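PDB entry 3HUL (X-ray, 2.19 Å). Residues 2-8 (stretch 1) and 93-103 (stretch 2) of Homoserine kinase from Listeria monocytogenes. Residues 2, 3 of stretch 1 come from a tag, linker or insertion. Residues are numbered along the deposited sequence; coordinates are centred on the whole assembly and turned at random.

Stretch 1, residues 2-8: SLRIRVP
Stretch 2 (93-103) VVAGIELANTL

A β-strand packs nearly antiparallel against an α-helix through van der Waals packing of aliphatic side chains, partly against helix backbone, with no hydrogen bond crossing between them. Strand 3-8 is extended (Ile5 phi/psi -130/127°), whereas helix 93-103 keeps helical angles (Ala95 -61/-39°) through Asn101, then shifts to -79/-54° at Thr102 and -66/-25° at Leu103; it is held by i to i+4 bonds such as Leu99 N to Ala95 O, 2.9 Å. Their axes approach to 8.5 Å at 152°, and the register fans out: the CA atoms of Val7 and Ala95 lie 6.4 Å apart, those of Leu3 and Thr102 9.5 Å.

Strand alternation directs Leu3, Ile5 and Val7 toward the helix, while Arg6 points away and Arg4 stays out of reach. Val7 (chi1 t) packs at the close end, with CG1 3.7 Å from Val94 CG1 (chi1 t) and CG2 3.9 Å from Ala95 CB; the small alanine fits where the backbones are nearest. Ile5 (m, t), the most covered residue, sets CD1 3.6 Å from Leu99 N and 4.1 Å from Leu99 CB, and CG2 3.8 Å from Glu98 CB. Thus Glu98 (m, m, chi3 45°) contributes aliphatic surface, its OE1 being hydrogen-bonded elsewhere in the structure. At the wide end, tag-derived Leu3 (t, p) spans the gap, CD2 meeting Thr102 CG2 (chi1 m) at 3.7 Å. The contact buries 333 Å², both sides summed; Ile5, Val7 and their helix partners are buried in the assembly, while Leu3 remains partly exposed.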

ATOM      1  N   SER A   2      -9.011 -34.100 -16.477  1.00 42.42           N
ATOM      2  CA  SER A   2      -7.894 -34.862 -15.832  1.00 42.08           C
ATOM      3  C   SER A   2      -7.095 -33.935 -14.915  1.00 41.78           C
ATOM      4  O   SER A   2      -7.246 -32.720 -14.992  1.00 42.27           O
ATOM      5  CB  SER A   2      -6.976 -35.434 -16.905  1.00 42.02           C
ATOM      6  OG  SER A   2      -6.508 -34.394 -17.741  1.00 42.72           O
ATOM      7  N   LEU A   3      -6.254 -34.498 -14.054  1.00 40.87           N
ATOM      8  CA  LEU A   3      -5.400 -33.685 -13.198  1.00 40.64           C
ATOM      9  C   LEU A   3      -4.396 -32.888 -14.027  1.00 40.02           C
ATOM     10  O   LEU A   3      -3.693 -33.438 -14.883  1.00 39.96           O
ATOM     11  CB  LEU A   3      -4.694 -34.554 -12.155  1.00 40.93           C
ATOM     12  CG  LEU A   3      -4.085 -33.918 -10.902  1.00 41.68           C
ATOM     13  CD1 LEU A   3      -5.119 -33.237  -9.999  1.00 42.62           C
ATOM     14  CD2 LEU A   3      -3.348 -35.004 -10.121  1.00 43.80           C
ATOM     15  N   ARG A   4      -4.372 -31.581 -13.786  1.00 39.27           N
ATOM     16  CA  ARG A   4      -3.523 -30.651 -14.524  1.00 38.77           C
ATOM     17  C   ARG A   4      -2.704 -29.787 -13.571  1.00 37.39           C
ATOM     18  O   ARG A   4      -3.157 -29.427 -12.485  1.00 37.28           O
ATOM     19  CB  ARG A   4      -4.353 -29.727 -15.428  1.00 39.73           C
ATOM     20  CG  ARG A   4      -5.554 -30.375 -16.115  1.00 43.11           C
ATOM     21  CD  ARG A   4      -5.134 -31.244 -17.295  1.00 47.66           C
ATOM     22  NE  ARG A   4      -5.319 -30.565 -18.578  1.00 50.87           N
ATOM     23  CZ  ARG A   4      -6.303 -30.839 -19.438  1.00 51.94           C
ATOM     24  NH1 ARG A   4      -6.397 -30.173 -20.580  1.00 52.75           N
ATOM     25  NH2 ARG A   4      -7.197 -31.778 -19.162  1.00 53.44           N
ATOM     26  N   ILE A   5      -1.501 -29.439 -14.004  1.00 35.70           N
ATOM     27  CA  ILE A   5      -0.616 -28.576 -13.240  1.00 33.50           C
ATOM     28  C   ILE A   5      -0.175 -27.530 -14.221  1.00 32.18           C
ATOM     29  O   ILE A   5       0.290 -27.863 -15.293  1.00 31.51           O
ATOM     30  CB  ILE A   5       0.628 -29.332 -12.724  1.00 33.78           C
ATOM     31  CG1 ILE A   5       0.228 -30.463 -11.782  1.00 32.86           C
ATOM     32  CG2 ILE A   5       1.636 -28.364 -12.061  1.00 33.86           C
ATOM     33  CD1 ILE A   5       1.379 -31.319 -11.388  1.00 35.57           C
ATOM     34  N   ARG A   6      -0.351 -26.261 -13.856  1.00 31.13           N
ATOM     35  CA  ARG A   6       0.079 -25.139 -14.687  1.00 29.59           C
ATOM     36  C   ARG A   6       0.988 -24.220 -13.874  1.00 28.39           C
ATOM     37  O   ARG A   6       0.692 -23.931 -12.722  1.00 27.78           O
ATOM     38  CB  ARG A   6      -1.124 -24.352 -15.185  1.00 29.91           C
ATOM     39  CG  ARG A   6      -0.771 -23.388 -16.296  1.00 33.53           C
ATOM     40  CD  ARG A   6      -1.559 -22.101 -16.218  1.00 40.99           C
ATOM     41  NE  ARG A   6      -2.965 -22.328 -16.517  1.00 47.16           N
ATOM     42  CZ  ARG A   6      -3.444 -22.587 -17.733  1.00 50.76           C
ATOM     43  NH1 ARG A   6      -2.628 -22.642 -18.784  1.00 52.08           N
ATOM     44  NH2 ARG A   6      -4.748 -22.802 -17.897  1.00 52.44           N
ATOM     45  N   VAL A   7       2.104 -23.792 -14.472  1.00 27.21           N
ATOM     46  CA  VAL A   7       3.106 -22.958 -13.794  1.00 25.32           C
ATOM     47  C   VAL A   7       3.528 -21.871 -14.755  1.00 24.56           C
ATOM     48  O   VAL A   7       3.836 -22.176 -15.910  1.00 24.68           O
ATOM     49  CB  VAL A   7       4.375 -23.758 -13.399  1.00 25.25           C
ATOM     50  CG1 VAL A   7       5.344 -22.876 -12.611  1.00 25.20           C
ATOM     51  CG2 VAL A   7       4.011 -25.050 -12.599  1.00 23.81           C
ATOM     52  N   PRO A   8       3.547 -20.597 -14.287  1.00 23.26           N
ATOM     53  CA  PRO A   8       3.897 -19.501 -15.167  1.00 22.74           C
ATOM     54  C   PRO A   8       5.408 -19.212 -15.326  1.00 23.07           C
ATOM     55  O   PRO A   8       6.223 -19.551 -14.452  1.00 22.08           O
ATOM     56  CB  PRO A   8       3.204 -18.301 -14.514  1.00 23.48           C
ATOM     57  CG  PRO A   8       3.235 -18.585 -13.064  1.00 22.97           C
ATOM     58  CD  PRO A   8       3.156 -20.117 -12.944  1.00 22.85           C
ATOM     59  N   VAL A  93      11.000 -26.986 -12.283  1.00 25.80           N
ATOM     60  CA  VAL A  93      11.253 -27.341 -10.893  1.00 25.59           C
ATOM     61  C   VAL A  93       9.969 -27.191 -10.042  1.00 26.07           C
ATOM     62  O   VAL A  93       9.560 -28.111  -9.336  1.00 25.97           O
ATOM     63  CB  VAL A  93      12.390 -26.486 -10.283  1.00 26.43           C
ATOM     64  CG1 VAL A  93      12.420 -26.656  -8.757  1.00 25.87           C
ATOM     65  CG2 VAL A  93      13.773 -26.824 -10.930  1.00 25.57           C
ATOM     66  N   VAL A  94       9.323 -26.038 -10.144  1.00 25.25           N
ATOM     67  CA  VAL A  94       8.036 -25.825  -9.472  1.00 24.99           C
ATOM     68  C   VAL A  94       6.986 -26.873  -9.886  1.00 24.68           C
ATOM     69  O   VAL A  94       6.261 -27.372  -9.054  1.00 25.02           O
ATOM     70  CB  VAL A  94       7.530 -24.375  -9.706  1.00 25.23           C
ATOM     71  CG1 VAL A  94       6.067 -24.187  -9.199  1.00 24.10           C
ATOM     72  CG2 VAL A  94       8.504 -23.392  -9.076  1.00 23.42           C
ATOM     73  N   ALA A  95       6.918 -27.198 -11.164  1.00 25.08           N
ATOM     74  CA  ALA A  95       5.996 -28.228 -11.645  1.00 26.28           C
ATOM     75  C   ALA A  95       6.259 -29.615 -11.023  1.00 27.06           C
ATOM     76  O   ALA A  95       5.313 -30.338 -10.686  1.00 28.16           O
ATOM     77  CB  ALA A  95       6.044 -28.301 -13.154  1.00 25.35           C
ATOM     78  N   GLY A  96       7.536 -29.965 -10.849  1.00 27.31           N
ATOM     79  CA  GLY A  96       7.920 -31.212 -10.203  1.00 28.13           C
ATOM     80  C   GLY A  96       7.546 -31.234  -8.748  1.00 28.75           C
ATOM     81  O   GLY A  96       7.120 -32.258  -8.215  1.00 29.02           O
ATOM     82  N   ILE A  97       7.704 -30.094  -8.090  1.00 29.20           N
ATOM     83  CA  ILE A  97       7.256 -29.963  -6.719  1.00 29.69           C
ATOM     84  C   ILE A  97       5.737 -30.188  -6.611  1.00 30.34           C
ATOM     85  O   ILE A  97       5.270 -30.901  -5.715  1.00 30.02           O
ATOM     86  CB  ILE A  97       7.664 -28.617  -6.157  1.00 29.91           C
ATOM     87  CG1 ILE A  97       9.193 -28.566  -6.027  1.00 30.01           C
ATOM     88  CG2 ILE A  97       7.012 -28.353  -4.804  1.00 29.25           C
ATOM     89  CD1 ILE A  97       9.746 -27.128  -5.832  1.00 30.04           C
ATOM     90  N   GLU A  98       4.978 -29.606  -7.538  1.00 30.79           N
ATOM     91  CA  GLU A  98       3.512 -29.728  -7.506  1.00 31.40           C
ATOM     92  C   GLU A  98       3.101 -31.171  -7.797  1.00 31.69           C
ATOM     93  O   GLU A  98       2.167 -31.694  -7.188  1.00 31.05           O
ATOM     94  CB  GLU A  98       2.873 -28.798  -8.533  1.00 30.93           C
ATOM     95  CG  GLU A  98       3.050 -27.326  -8.200  1.00 32.71           C
ATOM     96  CD  GLU A  98       2.030 -26.834  -7.198  1.00 33.85           C
ATOM     97  OE1 GLU A  98       1.768 -27.504  -6.181  1.00 34.42           O
ATOM     98  OE2 GLU A  98       1.471 -25.756  -7.435  1.00 40.13           O
ATOM     99  N   LEU A  99       3.804 -31.807  -8.736  1.00 32.19           N
ATOM    100  CA  LEU A  99       3.576 -33.229  -9.018  1.00 33.17           C
ATOM    101  C   LEU A  99       3.727 -34.101  -7.757  1.00 33.22           C
ATOM    102  O   LEU A  99       2.810 -34.836  -7.394  1.00 33.57           O
ATOM    103  CB  LEU A  99       4.499 -33.707 -10.140  1.00 33.11           C
ATOM    104  CG  LEU A  99       4.259 -35.085 -10.747  1.00 34.02           C
ATOM    105  CD1 LEU A  99       3.000 -35.111 -11.599  1.00 32.34           C
ATOM    106  CD2 LEU A  99       5.482 -35.462 -11.584  1.00 33.71           C
ATOM    107  N   ALA A 100       4.856 -33.974  -7.072  1.00 33.20           N
ATOM    108  CA  ALA A 100       5.136 -34.788  -5.908  1.00 33.42           C
ATOM    109  C   ALA A 100       4.155 -34.484  -4.789  1.00 34.08           C
ATOM    110  O   ALA A 100       3.667 -35.397  -4.085  1.00 33.82           O
ATOM    111  CB  ALA A 100       6.561 -34.547  -5.426  1.00 33.12           C
ATOM    112  N   ASN A 101       3.915 -33.187  -4.590  1.00 33.48           N
ATOM    113  CA  ASN A 101       3.022 -32.739  -3.559  1.00 32.93           C
ATOM    114  C   ASN A 101       1.634 -33.309  -3.782  1.00 33.67           C
ATOM    115  O   ASN A 101       0.949 -33.680  -2.826  1.00 32.65           O
ATOM    116  CB  ASN A 101       2.946 -31.210  -3.519  1.00 32.93           C
ATOM    117  CG  ASN A 101       2.001 -30.715  -2.442  1.00 29.92           C
ATOM    118  OD1 ASN A 101       2.254 -30.883  -1.251  1.00 25.84           O
ATOM    119  ND2 ASN A 101       0.890 -30.128  -2.864  1.00 28.08           N
ATOM    120  N   THR A 102       1.208 -33.375  -5.037  1.00 34.44           N
ATOM    121  CA  THR A 102      -0.117 -33.926  -5.279  1.00 36.63           C
ATOM    122  C   THR A 102      -0.121 -35.474  -5.230  1.00 36.85           C
ATOM    123  O   THR A 102      -0.863 -36.054  -4.434  1.00 37.45           O
ATOM    124  CB  THR A 102      -0.809 -33.307  -6.522  1.00 36.65           C
ATOM    125  OG1 THR A 102      -0.993 -31.905  -6.278  1.00 38.86           O
ATOM    126  CG2 THR A 102      -2.184 -33.900  -6.744  1.00 36.60           C
ATOM    127  N   LEU A 103       0.734 -36.131  -6.008  1.00 37.14           N
ATOM    128  CA  LEU A 103       0.732 -37.607  -6.043  1.00 37.14           C
ATOM    129  C   LEU A 103       1.156 -38.299  -4.755  1.00 37.13           C
ATOM    130  O   LEU A 103       0.747 -39.428  -4.509  1.00 38.17           O
ATOM    131  CB  LEU A 103       1.538 -38.144  -7.221  1.00 36.94           C
ATOM    132  CG  LEU A 103       1.073 -37.790  -8.632  1.00 38.12           C
ATOM    133  CD1 LEU A 103       2.119 -38.238  -9.646  1.00 36.76           C
ATOM    134  CD2 LEU A 103      -0.290 -38.390  -8.956  1.00 38.30           C
TER